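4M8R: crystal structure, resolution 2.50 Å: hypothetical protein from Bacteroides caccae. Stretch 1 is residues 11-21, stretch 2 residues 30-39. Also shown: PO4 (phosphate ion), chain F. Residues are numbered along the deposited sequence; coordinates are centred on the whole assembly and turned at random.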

# COMPACT_ATOMS: atom_id res chain seq x y z
N ILE A 11 -12.10 31.09 30.31
CA ILE A 11 -11.94 31.75 29.01
C ILE A 11 -10.51 32.29 28.96
O ILE A 11 -10.12 33.06 29.84
CB ILE A 11 -12.93 32.91 28.83
CG1 ILE A 11 -14.38 32.43 28.97
CG2 ILE A 11 -12.73 33.58 27.47
CD1 ILE A 11 -15.36 33.53 29.30
N LEU A 12 -9.75 31.90 27.95
CA LEU A 12 -8.32 32.23 27.91
C LEU A 12 -8.07 33.72 27.65
O LEU A 12 -7.25 34.35 28.32
CB LEU A 12 -7.60 31.39 26.86
CG LEU A 12 -7.68 29.86 27.04
CD1 LEU A 12 -6.82 29.17 25.99
CD2 LEU A 12 -7.26 29.44 28.43
N VAL A 13 -8.77 34.26 26.65
CA VAL A 13 -8.59 35.65 26.25
C VAL A 13 -9.93 36.26 25.86
O VAL A 13 -10.80 35.57 25.33
CB VAL A 13 -7.59 35.80 25.08
CG1 VAL A 13 -6.17 35.51 25.54
CG2 VAL A 13 -7.96 34.90 23.91
N THR A 14 -10.08 37.55 26.12
CA THR A 14 -11.32 38.26 25.86
C THR A 14 -11.14 39.22 24.69
O THR A 14 -10.01 39.59 24.35
CB THR A 14 -11.73 39.06 27.10
OG1 THR A 14 -10.58 39.72 27.64
CG2 THR A 14 -12.31 38.12 28.15
N ASN A 15 -12.26 39.60 24.06
CA ASN A 15 -12.25 40.49 22.89
C ASN A 15 -11.25 40.03 21.84
O ASN A 15 -10.54 40.84 21.24
CB ASN A 15 -11.92 41.92 23.32
CG ASN A 15 -12.79 42.39 24.45
OD1 ASN A 15 -12.29 42.66 25.55
ND2 ASN A 15 -14.09 42.47 24.21
N ALA A 16 -11.20 38.72 21.62
CA ALA A 16 -10.18 38.12 20.78
C ALA A 16 -10.70 37.75 19.40
O ALA A 16 -11.91 37.67 19.18
CB ALA A 16 -9.61 36.89 21.46
N GLY A 17 -9.78 37.51 18.49
CA GLY A 17 -10.12 37.09 17.14
C GLY A 17 -8.91 37.03 16.23
O GLY A 17 -7.77 37.15 16.68
N VAL A 18 -9.18 36.84 14.94
CA VAL A 18 -8.15 36.83 13.92
C VAL A 18 -8.45 37.98 12.98
O VAL A 18 -9.55 38.10 12.48
CB VAL A 18 -8.17 35.51 13.13
CG1 VAL A 18 -7.00 35.45 12.16
CG2 VAL A 18 -8.12 34.33 14.09
N THR A 19 -7.46 38.84 12.75
CA THR A 19 -7.65 40.00 11.90
C THR A 19 -8.15 39.57 10.52
O THR A 19 -9.08 40.17 9.99
CB THR A 19 -6.35 40.81 11.75
OG1 THR A 19 -5.92 41.25 13.04
CG2 THR A 19 -6.55 42.02 10.84
N GLU A 20 -7.55 38.53 9.97
CA GLU A 20 -7.90 38.06 8.63
C GLU A 20 -9.01 37.00 8.65
O GLU A 20 -9.10 36.18 7.74
CB GLU A 20 -6.65 37.50 7.93
CG GLU A 20 -5.52 38.51 7.74
CD GLU A 20 -4.68 38.74 8.99
OE1 GLU A 20 -4.91 38.08 10.02
OE2 GLU A 20 -3.77 39.60 8.93
N ALA A 21 -9.86 37.02 9.68
CA ALA A 21 -10.90 36.00 9.85
C ALA A 21 -11.79 35.89 8.62
O ALA A 21 -12.21 36.90 8.05
CB ALA A 21 -11.73 36.30 11.08
N ILE A 30 1.65 36.47 6.88
CA ILE A 30 1.50 36.69 8.31
C ILE A 30 0.03 36.91 8.64
O ILE A 30 -0.62 37.77 8.05
CB ILE A 30 2.27 37.95 8.76
CG1 ILE A 30 3.77 37.81 8.47
CG2 ILE A 30 2.04 38.22 10.24
CD1 ILE A 30 4.44 36.66 9.21
N VAL A 31 -0.49 36.13 9.57
CA VAL A 31 -1.84 36.32 10.09
C VAL A 31 -1.76 36.87 11.51
O VAL A 31 -0.90 36.46 12.29
CB VAL A 31 -2.63 34.99 10.06
CG1 VAL A 31 -3.84 35.02 10.99
CG2 VAL A 31 -3.05 34.68 8.64
N HIS A 32 -2.66 37.80 11.84
CA HIS A 32 -2.61 38.50 13.12
C HIS A 32 -3.73 38.07 14.04
O HIS A 32 -4.88 37.95 13.63
CB HIS A 32 -2.72 40.00 12.89
CG HIS A 32 -1.64 40.53 12.00
ND1 HIS A 32 -1.76 40.54 10.63
CD2 HIS A 32 -0.42 41.04 12.28
CE1 HIS A 32 -0.66 41.05 10.10
NE2 HIS A 32 0.16 41.37 11.09
N ILE A 33 -3.37 37.86 15.30
CA ILE A 33 -4.30 37.48 16.34
C ILE A 33 -4.33 38.59 17.37
O ILE A 33 -3.29 39.13 17.73
CB ILE A 33 -3.84 36.18 17.01
CG1 ILE A 33 -4.04 35.01 16.07
CG2 ILE A 33 -4.59 35.95 18.31
CD1 ILE A 33 -3.27 33.77 16.48
N TYR A 34 -5.52 38.92 17.86
CA TYR A 34 -5.69 39.97 18.85
C TYR A 34 -6.53 39.49 20.03
O TYR A 34 -7.20 38.47 19.94
CB TYR A 34 -6.32 41.21 18.22
CG TYR A 34 -7.69 40.99 17.63
CD1 TYR A 34 -8.83 41.14 18.40
CD2 TYR A 34 -7.84 40.65 16.29
CE1 TYR A 34 -10.10 40.95 17.85
CE2 TYR A 34 -9.09 40.46 15.73
CZ TYR A 34 -10.22 40.61 16.51
OH TYR A 34 -11.46 40.42 15.96
N GLY A 35 -6.48 40.24 21.12
CA GLY A 35 -7.23 39.93 22.33
C GLY A 35 -6.54 40.43 23.59
O GLY A 35 -5.41 40.91 23.52
N ASP A 36 -7.22 40.32 24.72
CA ASP A 36 -6.67 40.71 26.01
C ASP A 36 -6.44 39.47 26.87
O ASP A 36 -7.31 38.62 26.96
CB ASP A 36 -7.62 41.67 26.74
CG ASP A 36 -7.92 42.93 25.93
OD1 ASP A 36 -7.01 43.42 25.23
OD2 ASP A 36 -9.07 43.42 26.01
N GLY A 37 -5.25 39.36 27.46
CA GLY A 37 -4.95 38.28 28.40
C GLY A 37 -3.99 37.20 27.90
O GLY A 37 -3.91 36.13 28.50
N PHE A 38 -3.26 37.47 26.82
CA PHE A 38 -2.23 36.53 26.37
C PHE A 38 -1.13 36.41 27.41
O PHE A 38 -0.91 37.33 28.20
CB PHE A 38 -1.66 36.96 25.02
CG PHE A 38 -2.64 36.84 23.89
CD1 PHE A 38 -2.81 35.63 23.23
CD2 PHE A 38 -3.41 37.93 23.51
CE1 PHE A 38 -3.72 35.53 22.19
CE2 PHE A 38 -4.31 37.82 22.47
CZ PHE A 38 -4.47 36.63 21.81
N GLN A 39 -0.44 35.27 27.40
CA GLN A 39 0.58 34.97 28.40
C GLN A 39 1.83 34.38 27.76
O GLN A 39 1.77 33.80 26.68
CB GLN A 39 0.03 33.98 29.43
CG GLN A 39 -1.23 34.47 30.13
CD GLN A 39 -1.60 33.63 31.34
OE1 GLN A 39 -0.94 32.64 31.66
NE2 GLN A 39 -2.66 34.03 32.03
P PO4 F . 3.63 42.27 11.44
O1 PO4 F . 2.94 43.50 11.98
O2 PO4 F . 2.77 41.62 10.38
O3 PO4 F . 4.94 42.65 10.79
O4 PO4 F . 3.88 41.30 12.58

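The carboxylate of Glu20 stands in for a backbone carbonyl at the point where its own strand has ended. After Val18 the chain enters a type I turn, closed by Ala21 N to Val18 O at 3.0 Å, and this turn leaves the Glu20 side chain pointing toward the neighbouring strand. There Glu20 OE1 accepts from the backbone His32 N at 2.9 Å, while Glu20 OE2 accepts from the ring His32 ND1 at 2.8 Å. One side chain thus satisfies both the backbone amide and the imidazole of a single residue. Elsewhere on the edge of that ring, His32 NE2 donates to PO4 O2 at 2.7 Å, so both ring nitrogens are engaged as donors, which implies a doubly protonated imidazole. The carbonyl of His32 is used too: Thr19 N donates to His32 O at 2.9 Å.

Upstream, the strands run antiparallel. Gly17 and Tyr34 exchange two hydrogen bonds, Gly17 N to Tyr34 O and Tyr34 N to Gly17 O, both 3.1 Å. Thr14 and Asp36 form a second such pair, with Thr14 N to Asp36 O at 3.1 Å and Asp36 N to Thr14 O at 2.9 Å. Between the pairs the register slips by one residue, a beta bulge where the first chain turns its corner at Asn15.

Glycine makes close packing possible. The Tyr34 ring folds back across Gly17, whose CA lies 3.9 Å from the ring centroid; a CB on Gly17 would sit 2.5 Å from Tyr34 OH. At Gly35 a CB would come 2.8 Å from Ala16 CB, and the backbone angles there call for glycine independently.

Apolar contacts complete the fit. Val18 CG1 meets Val31 CG1 at 3.4 Å, and Val13 CG1 sits almost squarely over the Phe38 ring, 3.9 Å from its centroid.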